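PDB 6BXS: mitochondrial association factor 1 from Toxoplasma gondii, which is encoded at a locus required for manipulating host mitochondria and carries a macro domain, a fold that in many relatives binds ADP-ribose. Local coordinates for residues Ala46-Ala50 against Met62-Phe66; Glu73-Ile79 against Pro154-Gly160. All blocks are in the same frame, centred on the assembly; numbering follows the deposited sequence.

Contact 1: Ala46-Ala50 against Met62-Phe66; sequences ATVDA and MNGEF
Asp-49 and Thr-47 on strand 45-50 pack against Phe-66 and Met-62 of helix 61-76, joining the central sheet of the macro domain to the helix that follows. The axes of the two short segments approach to 7.3 Å at 124°, so the helix runs back obliquely over the strand. In macro domains the loop between these two elements borders the ADP-ribose pocket; the glycine-rich connection here resembles it in sequence, although no nucleotide is bound.

The tight part is buried. The Phe-66 ring reaches the strand backbone with its far end, CZ lying 3.4 Å from Thr-47 O, while CD2 comes within 3.5 Å of Asp-49 CG. Carboxylate and ring planes are only 21° apart as the two groups pass in opposite directions. A large flat side chain suits this place because it spans from the helix to two strand residues. The short Asp-49 lays its carboxylate beside the first turn of the helix, with OD1 close to Asn-63 CA. Met-62 sends an unbranched, fully extended chain across (CG anti to the backbone N, chi1 -173°), which carries CE to 3.5 Å from Thr-47 CG2 and 3.2 Å from Val-48 O. Thr-47 serves both sides of its branch: the methyl faces Met-62, whereas OG1 bonds Leu-36 O.

Toward Ala-50 the packing is looser, and both Ala-50 and Met-62 are partly exposed. The small methyl of Ala-50 stands 4.3 Å from Met-62 SD, and a water bridges the two backbones here. It donates to Ala-50 O at 2.8 Å and accepts from Asn-63 N at 3.1 Å.

Contact 2: Glu73-Ile79 against Pro154-Gly160; sequences EARRNRI and PEVTPHG. With SO4 (sulfate ion), chain E.
A Schellman motif ends helix 61-76 of the macro domain, and the residues around it, Glu-73, Ala-74 and Asn-77, pack on residues 154-160, in the loop between strands 147-152 and 166-170. Arg-78, at positive phi, is the C-prime residue; Ile-79 N turns back to Ala-74 O at 2.9 Å, and Arg-78 N to Arg-75 O.

Asn-77, the first residue to leave the helix, carries the polar link. Its ND2 donates to Glu-155 O at 2.6 Å with a nearly straight N-H...O angle of 160°, approaching from above the carbonyl plane, 57° out of it. The same ND2 gives a second bond, 3.1 Å long, to Glu-73 OE2. An asparagine suits the spot because one amide nitrogen serves both the loop carbonyl and the carboxylate, which fixes the amide's rotation.

In Glu-73, CG, anti to the backbone N (chi1 -172°), lies against the loop, 3.3 Å from Thr-157 O, and the bend at chi2 turns the carboxylate along it toward His-159 and Gly-160. Its OE1 also forms a salt bridge with Arg-76 NH2 at 3.5 Å, so the acid is held from two directions. The small Ala-74 lets the backbones come close: its CA makes a C-H...O contact with Glu-155 O, and its methyl meets Val-156 CG1 at 4.0 Å. Gly-160, at positive phi, fits the turn in which its N bonds Thr-157 O.

At the exposed end of the loop stands His-159. A sulfate, probably from the crystallisation liquor and held too by Arg-29 and Thr-69, lies at the edge of the imidazole, where His-159 NE2 hydrogen-bonds both Tyr-37 O and, at 3.2 Å, sulfate O4.

How the contacts relate
From the N terminus the chain lays down strands 8-13 and 19-24 before reaching strand 45-50. Contact 1 then closes a short loop of 11 residues, bringing the start of helix 61-76 onto the middle of the sheet. Contact 2 opens near the other end of that helix and closes a far longer excursion of 74 residues, which includes helix 83-103 and strands 109-111, 120-126 and 147-152. The two are therefore in series, neither nested nor crossed. Their centres lie 16 Å apart, and their nearest atoms about 6 Å. One helix thus joins the central strand, deep in the chain, to a peripheral loop of the sheet.

Contact 1: Ala46-Ala50 against Met62-Phe66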
ATOM      1  N   ALA A  46      -2.502  -3.148   8.288  1.00 20.64           N
ATOM      2  CA  ALA A  46      -1.298  -3.063   7.470  1.00 26.72           C
ATOM      3  C   ALA A  46      -1.354  -1.819   6.594  1.00 21.13           C
ATOM      4  O   ALA A  46      -2.274  -1.654   5.799  1.00 19.88           O
ATOM      5  CB  ALA A  46      -1.142  -4.309   6.615  1.00 24.73           C
ATOM      6  N   THR A  47      -0.365  -0.944   6.742  1.00 19.63           N
ATOM      7  CA  THR A  47      -0.342   0.306   5.996  1.00 17.48           C
ATOM      8  C   THR A  47       0.444   0.142   4.696  1.00 21.74           C
ATOM      9  O   THR A  47       1.503  -0.489   4.669  1.00 19.53           O
ATOM     10  CB  THR A  47       0.262   1.440   6.838  1.00 22.95           C
ATOM     11  OG1 THR A  47      -0.479   1.562   8.060  1.00 20.35           O
ATOM     12  CG2 THR A  47       0.209   2.759   6.083  1.00 23.63           C
ATOM     13  N   VAL A  48      -0.090   0.719   3.623  1.00 19.52           N
ATOM     14  CA  VAL A  48       0.479   0.566   2.289  1.00 22.04           C
ATOM     15  C   VAL A  48       1.402   1.729   1.944  1.00 22.47           C
ATOM     16  O   VAL A  48       0.961   2.867   1.801  1.00 23.25           O
ATOM     17  CB  VAL A  48      -0.628   0.463   1.220  1.00 22.41           C
ATOM     18  CG1 VAL A  48      -0.035   0.490  -0.191  1.00 25.49           C
ATOM     19  CG2 VAL A  48      -1.450  -0.805   1.430  1.00 22.22           C
ATOM     20  N   ASP A  49       2.687   1.426   1.800  1.00 23.59           N
ATOM     21  CA  ASP A  49       3.678   2.428   1.436  1.00 20.26           C
ATOM     22  C   ASP A  49       3.524   2.847  -0.021  1.00 20.36           C
ATOM     23  O   ASP A  49       3.506   2.001  -0.915  1.00 24.16           O
ATOM     24  CB  ASP A  49       5.086   1.880   1.672  1.00 21.51           C
ATOM     25  CG  ASP A  49       6.159   2.953   1.592  1.00 26.47           C
ATOM     26  OD1 ASP A  49       5.849   4.098   1.195  1.00 27.15           O
ATOM     27  OD2 ASP A  49       7.325   2.643   1.919  1.00 22.39           O
ATOM     28  N   ALA A  50       3.414   4.149  -0.261  1.00 21.24           N
ATOM     29  CA  ALA A  50       3.456   4.668  -1.623  1.00 22.13           C
ATOM     30  C   ALA A  50       4.888   4.565  -2.137  1.00 19.87           C
ATOM     31  O   ALA A  50       5.689   5.483  -1.968  1.00 23.81           O
ATOM     32  CB  ALA A  50       2.961   6.102  -1.675  1.00 23.69           C
ATOM     33  N   MET A  62       5.561   9.865   1.842  1.00 25.11           N
ATOM     34  CA  MET A  62       5.138   8.793   2.735  1.00 27.91           C
ATOM     35  C   MET A  62       6.220   7.734   2.895  1.00 23.83           C
ATOM     36  O   MET A  62       6.420   7.200   3.987  1.00 22.22           O
ATOM     37  CB  MET A  62       3.862   8.139   2.212  1.00 25.38           C
ATOM     38  CG  MET A  62       3.271   7.119   3.168  1.00 34.24           C
ATOM     39  SD  MET A  62       1.883   6.236   2.454  1.00 34.83           S
ATOM     40  CE  MET A  62       1.386   5.233   3.851  1.00 38.33           C
ATOM     41  N   ASN A  63       6.900   7.423   1.796  1.00 20.83           N
ATOM     42  CA  ASN A  63       7.982   6.448   1.812  1.00 22.31           C
ATOM     43  C   ASN A  63       9.038   6.837   2.833  1.00 20.72           C
ATOM     44  O   ASN A  63       9.548   5.994   3.571  1.00 24.63           O
ATOM     45  CB  ASN A  63       8.605   6.324   0.419  1.00 21.91           C
ATOM     46  CG  ASN A  63       9.524   5.122   0.291  1.00 26.17           C
ATOM     47  OD1 ASN A  63       9.378   4.134   1.007  1.00 23.68           O
ATOM     48  ND2 ASN A  63      10.480   5.203  -0.625  1.00 27.86           N
ATOM     49  N   GLY A  64       9.350   8.129   2.878  1.00 25.01           N
ATOM     50  CA  GLY A  64      10.293   8.660   3.843  1.00 25.28           C
ATOM     51  C   GLY A  64       9.789   8.539   5.268  1.00 26.61           C
ATOM     52  O   GLY A  64      10.571   8.293   6.187  1.00 23.89           O
ATOM     53  N   GLU A  65       8.484   8.711   5.457  1.00 25.55           N
ATOM     54  CA  GLU A  65       7.883   8.586   6.782  1.00 28.90           C
ATOM     55  C   GLU A  65       7.949   7.140   7.261  1.00 25.30           C
ATOM     56  O   GLU A  65       8.170   6.880   8.445  1.00 28.10           O
ATOM     57  CB  GLU A  65       6.431   9.071   6.773  1.00 29.01           C
ATOM     58  CG  GLU A  65       6.272  10.556   6.489  1.00 33.43           C
ATOM     59  CD  GLU A  65       6.912  11.430   7.551  1.00 44.30           C
ATOM     60  OE1 GLU A  65       6.951  11.012   8.728  1.00 46.33           O
ATOM     61  OE2 GLU A  65       7.382  12.536   7.206  1.00 44.01           O
ATOM     62  N   PHE A  66       7.751   6.204   6.338  1.00 23.37           N
ATOM     63  CA  PHE A  66       7.872   4.782   6.646  1.00 22.48           C
ATOM     64  C   PHE A  66       9.290   4.455   7.107  1.00 22.70           C
ATOM     65  O   PHE A  66       9.489   3.767   8.108  1.00 21.50           O
ATOM     66  CB  PHE A  66       7.513   3.927   5.425  1.00 26.46           C
ATOM     67  CG  PHE A  66       6.256   3.122   5.591  1.00 22.23           C
ATOM     68  CD1 PHE A  66       6.233   2.010   6.417  1.00 22.52           C
ATOM     69  CD2 PHE A  66       5.101   3.464   4.909  1.00 25.94           C
ATOM     70  CE1 PHE A  66       5.080   1.263   6.568  1.00 23.40           C
ATOM     71  CE2 PHE A  66       3.946   2.720   5.054  1.00 23.36           C
ATOM     72  CZ  PHE A  66       3.935   1.618   5.884  1.00 20.87           C
TER
HETATM   73  O   HOH W   1       5.882   8.170  -1.053  1.00 21.61           O

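Contact 2: Glu73-Ile79 against Pro154-Gly160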
ATOM      1  N   GLU A  73      12.306   3.253  15.462  1.00 29.22           N
ATOM      2  CA  GLU A  73      11.993   2.106  16.304  1.00 33.33           C
ATOM      3  C   GLU A  73      13.202   1.182  16.432  1.00 29.11           C
ATOM      4  O   GLU A  73      13.411   0.564  17.476  1.00 31.03           O
ATOM      5  CB  GLU A  73      10.796   1.339  15.737  1.00 32.73           C
ATOM      6  CG  GLU A  73      10.282   0.232  16.644  1.00 33.46           C
ATOM      7  CD  GLU A  73       9.717   0.759  17.952  1.00 39.39           C
ATOM      8  OE1 GLU A  73       9.175   1.885  17.960  1.00 34.22           O
ATOM      9  OE2 GLU A  73       9.817   0.044  18.972  1.00 41.12           O
ATOM     10  N   ALA A  74      13.995   1.094  15.369  1.00 32.81           N
ATOM     11  CA  ALA A  74      15.211   0.286  15.387  1.00 34.79           C
ATOM     12  C   ALA A  74      16.215   0.845  16.390  1.00 37.12           C
ATOM     13  O   ALA A  74      16.804   0.098  17.172  1.00 33.18           O
ATOM     14  CB  ALA A  74      15.831   0.223  13.997  1.00 29.93           C
ATOM     15  N   ARG A  75      16.405   2.161  16.360  1.00 37.13           N
ATOM     16  CA  ARG A  75      17.330   2.825  17.273  1.00 42.83           C
ATOM     17  C   ARG A  75      16.829   2.701  18.707  1.00 41.16           C
ATOM     18  O   ARG A  75      17.609   2.501  19.638  1.00 38.42           O
ATOM     19  CB  ARG A  75      17.492   4.302  16.901  1.00 49.44           C
ATOM     20  CG  ARG A  75      18.825   4.903  17.319  1.00 71.86           C
ATOM     21  CD  ARG A  75      19.933   4.498  16.362  1.00 82.51           C
ATOM     22  NE  ARG A  75      19.763   5.114  15.048  1.00 89.99           N
ATOM     23  CZ  ARG A  75      20.390   4.717  13.944  1.00 76.85           C
ATOM     24  NH1 ARG A  75      21.231   3.691  13.980  1.00 70.14           N
ATOM     25  NH2 ARG A  75      20.170   5.345  12.797  1.00 64.72           N
ATOM     26  N   ARG A  76      15.516   2.829  18.867  1.00 36.19           N
ATOM     27  CA  ARG A  76      14.871   2.698  20.167  1.00 37.64           C
ATOM     28  C   ARG A  76      15.164   1.333  20.785  1.00 39.16           C
ATOM     29  O   ARG A  76      15.477   1.231  21.972  1.00 39.35           O
ATOM     30  CB  ARG A  76      13.363   2.908  20.022  1.00 39.21           C
ATOM     31  CG  ARG A  76      12.586   2.875  21.323  1.00 40.31           C
ATOM     32  CD  ARG A  76      11.153   3.328  21.096  1.00 41.84           C
ATOM     33  NE  ARG A  76      11.071   4.764  20.842  1.00 46.29           N
ATOM     34  CZ  ARG A  76      10.000   5.382  20.352  1.00 49.37           C
ATOM     35  NH1 ARG A  76      10.026   6.693  20.158  1.00 55.63           N
ATOM     36  NH2 ARG A  76       8.907   4.694  20.048  1.00 58.93           N
ATOM     37  N   ASN A  77      15.069   0.291  19.965  1.00 38.43           N
ATOM     38  CA  ASN A  77      15.356  -1.070  20.405  1.00 41.51           C
ATOM     39  C   ASN A  77      16.842  -1.404  20.289  1.00 41.36           C
ATOM     40  O   ASN A  77      17.236  -2.568  20.364  1.00 40.73           O
ATOM     41  CB  ASN A  77      14.526  -2.064  19.593  1.00 38.27           C
ATOM     42  CG  ASN A  77      13.037  -1.870  19.789  1.00 40.62           C
ATOM     43  OD1 ASN A  77      12.554  -1.801  20.918  1.00 44.19           O
ATOM     44  ND2 ASN A  77      12.303  -1.758  18.688  1.00 36.48           N
ATOM     45  N   ARG A  78      17.654  -0.367  20.104  1.00 44.15           N
ATOM     46  CA  ARG A  78      19.108  -0.490  20.044  1.00 47.98           C
ATOM     47  C   ARG A  78      19.585  -1.446  18.953  1.00 46.81           C
ATOM     48  O   ARG A  78      20.125  -2.513  19.237  1.00 50.40           O
ATOM     49  CB  ARG A  78      19.659  -0.937  21.403  1.00 51.32           C
ATOM     50  CG  ARG A  78      19.592   0.134  22.487  1.00 52.74           C
ATOM     51  CD  ARG A  78      20.322   1.411  22.084  1.00 54.74           C
ATOM     52  NE  ARG A  78      21.533   1.135  21.306  1.00 74.44           N
ATOM     53  CZ  ARG A  78      21.786   1.596  20.080  1.00 68.60           C
ATOM     54  NH1 ARG A  78      20.924   2.384  19.444  1.00 63.61           N
ATOM     55  NH2 ARG A  78      22.921   1.268  19.478  1.00 59.98           N
ATOM     56  N   ILE A  79      19.377  -1.041  17.704  1.00 48.13           N
ATOM     57  CA  ILE A  79      19.915  -1.751  16.550  1.00 47.85           C
ATOM     58  C   ILE A  79      20.630  -0.758  15.641  1.00 50.37           C
ATOM     59  O   ILE A  79      20.113   0.331  15.395  1.00 54.18           O
ATOM     60  CB  ILE A  79      18.810  -2.472  15.758  1.00 45.79           C
ATOM     61  CG1 ILE A  79      18.216  -3.603  16.593  1.00 44.16           C
ATOM     62  CG2 ILE A  79      19.357  -3.047  14.452  1.00 54.94           C
ATOM     63  CD1 ILE A  79      16.893  -4.093  16.085  1.00 48.11           C
ATOM     64  N   PRO A 154      10.196  -7.779  15.495  1.00 27.09           N
ATOM     65  CA  PRO A 154       9.683  -7.056  16.666  1.00 28.76           C
ATOM     66  C   PRO A 154      10.464  -5.783  16.980  1.00 31.44           C
ATOM     67  O   PRO A 154       9.906  -4.845  17.546  1.00 26.05           O
ATOM     68  CB  PRO A 154       9.834  -8.075  17.802  1.00 32.15           C
ATOM     69  CG  PRO A 154       9.860  -9.398  17.130  1.00 31.21           C
ATOM     70  CD  PRO A 154      10.542  -9.173  15.819  1.00 25.36           C
ATOM     71  N   GLU A 155      11.739  -5.749  16.609  1.00 30.70           N
ATOM     72  CA  GLU A 155      12.595  -4.629  16.990  1.00 37.08           C
ATOM     73  C   GLU A 155      12.465  -3.425  16.052  1.00 33.20           C
ATOM     74  O   GLU A 155      13.129  -2.410  16.260  1.00 33.40           O
ATOM     75  CB  GLU A 155      14.055  -5.069  17.052  1.00 35.70           C
ATOM     76  CG  GLU A 155      14.320  -6.231  17.998  1.00 38.96           C
ATOM     77  CD  GLU A 155      14.036  -7.586  17.374  1.00 41.32           C
ATOM     78  OE1 GLU A 155      13.484  -7.634  16.254  1.00 39.06           O
ATOM     79  OE2 GLU A 155      14.370  -8.608  18.010  1.00 47.16           O
ATOM     80  N   VAL A 156      11.616  -3.532  15.030  1.00 30.50           N
ATOM     81  CA  VAL A 156      11.298  -2.387  14.176  1.00 27.75           C
ATOM     82  C   VAL A 156       9.786  -2.197  14.053  1.00 30.79           C
ATOM     83  O   VAL A 156       9.315  -1.396  13.246  1.00 31.31           O
ATOM     84  CB  VAL A 156      11.903  -2.535  12.762  1.00 28.05           C
ATOM     85  CG1 VAL A 156      13.408  -2.744  12.846  1.00 29.04           C
ATOM     86  CG2 VAL A 156      11.246  -3.676  12.004  1.00 29.86           C
ATOM     87  N   THR A 157       9.030  -2.937  14.856  1.00 27.75           N
ATOM     88  CA  THR A 157       7.572  -2.863  14.823  1.00 28.01           C
ATOM     89  C   THR A 157       7.087  -1.550  15.439  1.00 28.11           C
ATOM     90  O   THR A 157       7.353  -1.296  16.612  1.00 30.04           O
ATOM     91  CB  THR A 157       6.942  -4.042  15.579  1.00 29.06           C
ATOM     92  OG1 THR A 157       7.393  -5.276  15.005  1.00 29.60           O
ATOM     93  CG2 THR A 157       5.419  -3.980  15.513  1.00 29.41           C
ATOM     94  N   PRO A 158       6.376  -0.715  14.653  1.00 29.94           N
ATOM     95  CA  PRO A 158       5.908   0.595  15.128  1.00 34.12           C
ATOM     96  C   PRO A 158       5.196   0.563  16.481  1.00 31.58           C
ATOM     97  O   PRO A 158       4.279  -0.234  16.686  1.00 31.96           O
ATOM     98  CB  PRO A 158       4.937   1.034  14.026  1.00 32.60           C
ATOM     99  CG  PRO A 158       5.458   0.392  12.805  1.00 27.59           C
ATOM    100  CD  PRO A 158       6.015  -0.935  13.240  1.00 29.16           C
ATOM    101  N   HIS A 159       5.635   1.430  17.391  1.00 30.15           N
ATOM    102  CA  HIS A 159       5.040   1.557  18.720  1.00 36.16           C
ATOM    103  C   HIS A 159       5.173   0.275  19.539  1.00 32.72           C
ATOM    104  O   HIS A 159       4.496   0.111  20.552  1.00 35.51           O
ATOM    105  CB  HIS A 159       3.566   1.956  18.605  1.00 32.35           C
ATOM    106  CG  HIS A 159       3.324   3.084  17.650  1.00 34.50           C
ATOM    107  ND1 HIS A 159       3.879   4.332  17.822  1.00 39.08           N
ATOM    108  CD2 HIS A 159       2.593   3.148  16.512  1.00 37.33           C
ATOM    109  CE1 HIS A 159       3.500   5.120  16.830  1.00 41.04           C
ATOM    110  NE2 HIS A 159       2.720   4.427  16.023  1.00 38.17           N
ATOM    111  N   GLY A 160       6.050  -0.625  19.100  1.00 32.19           N
ATOM    112  CA  GLY A 160       6.302  -1.865  19.815  1.00 29.91           C
ATOM    113  C   GLY A 160       5.063  -2.715  20.034  1.00 32.43           C
ATOM    114  O   GLY A 160       5.024  -3.535  20.951  1.00 33.64           O
TER
HETATM  115  S   SO4 E 502       3.714   6.956  12.936  1.00 42.51           S
HETATM  116  O1  SO4 E 502       5.128   6.588  12.959  1.00 38.80           O
HETATM  117  O2  SO4 E 502       3.410   7.626  11.675  1.00 29.60           O
HETATM  118  O3  SO4 E 502       3.420   7.859  14.047  1.00 40.01           O
HETATM  119  O4  SO4 E 502       2.898   5.752  13.064  1.00 33.59           O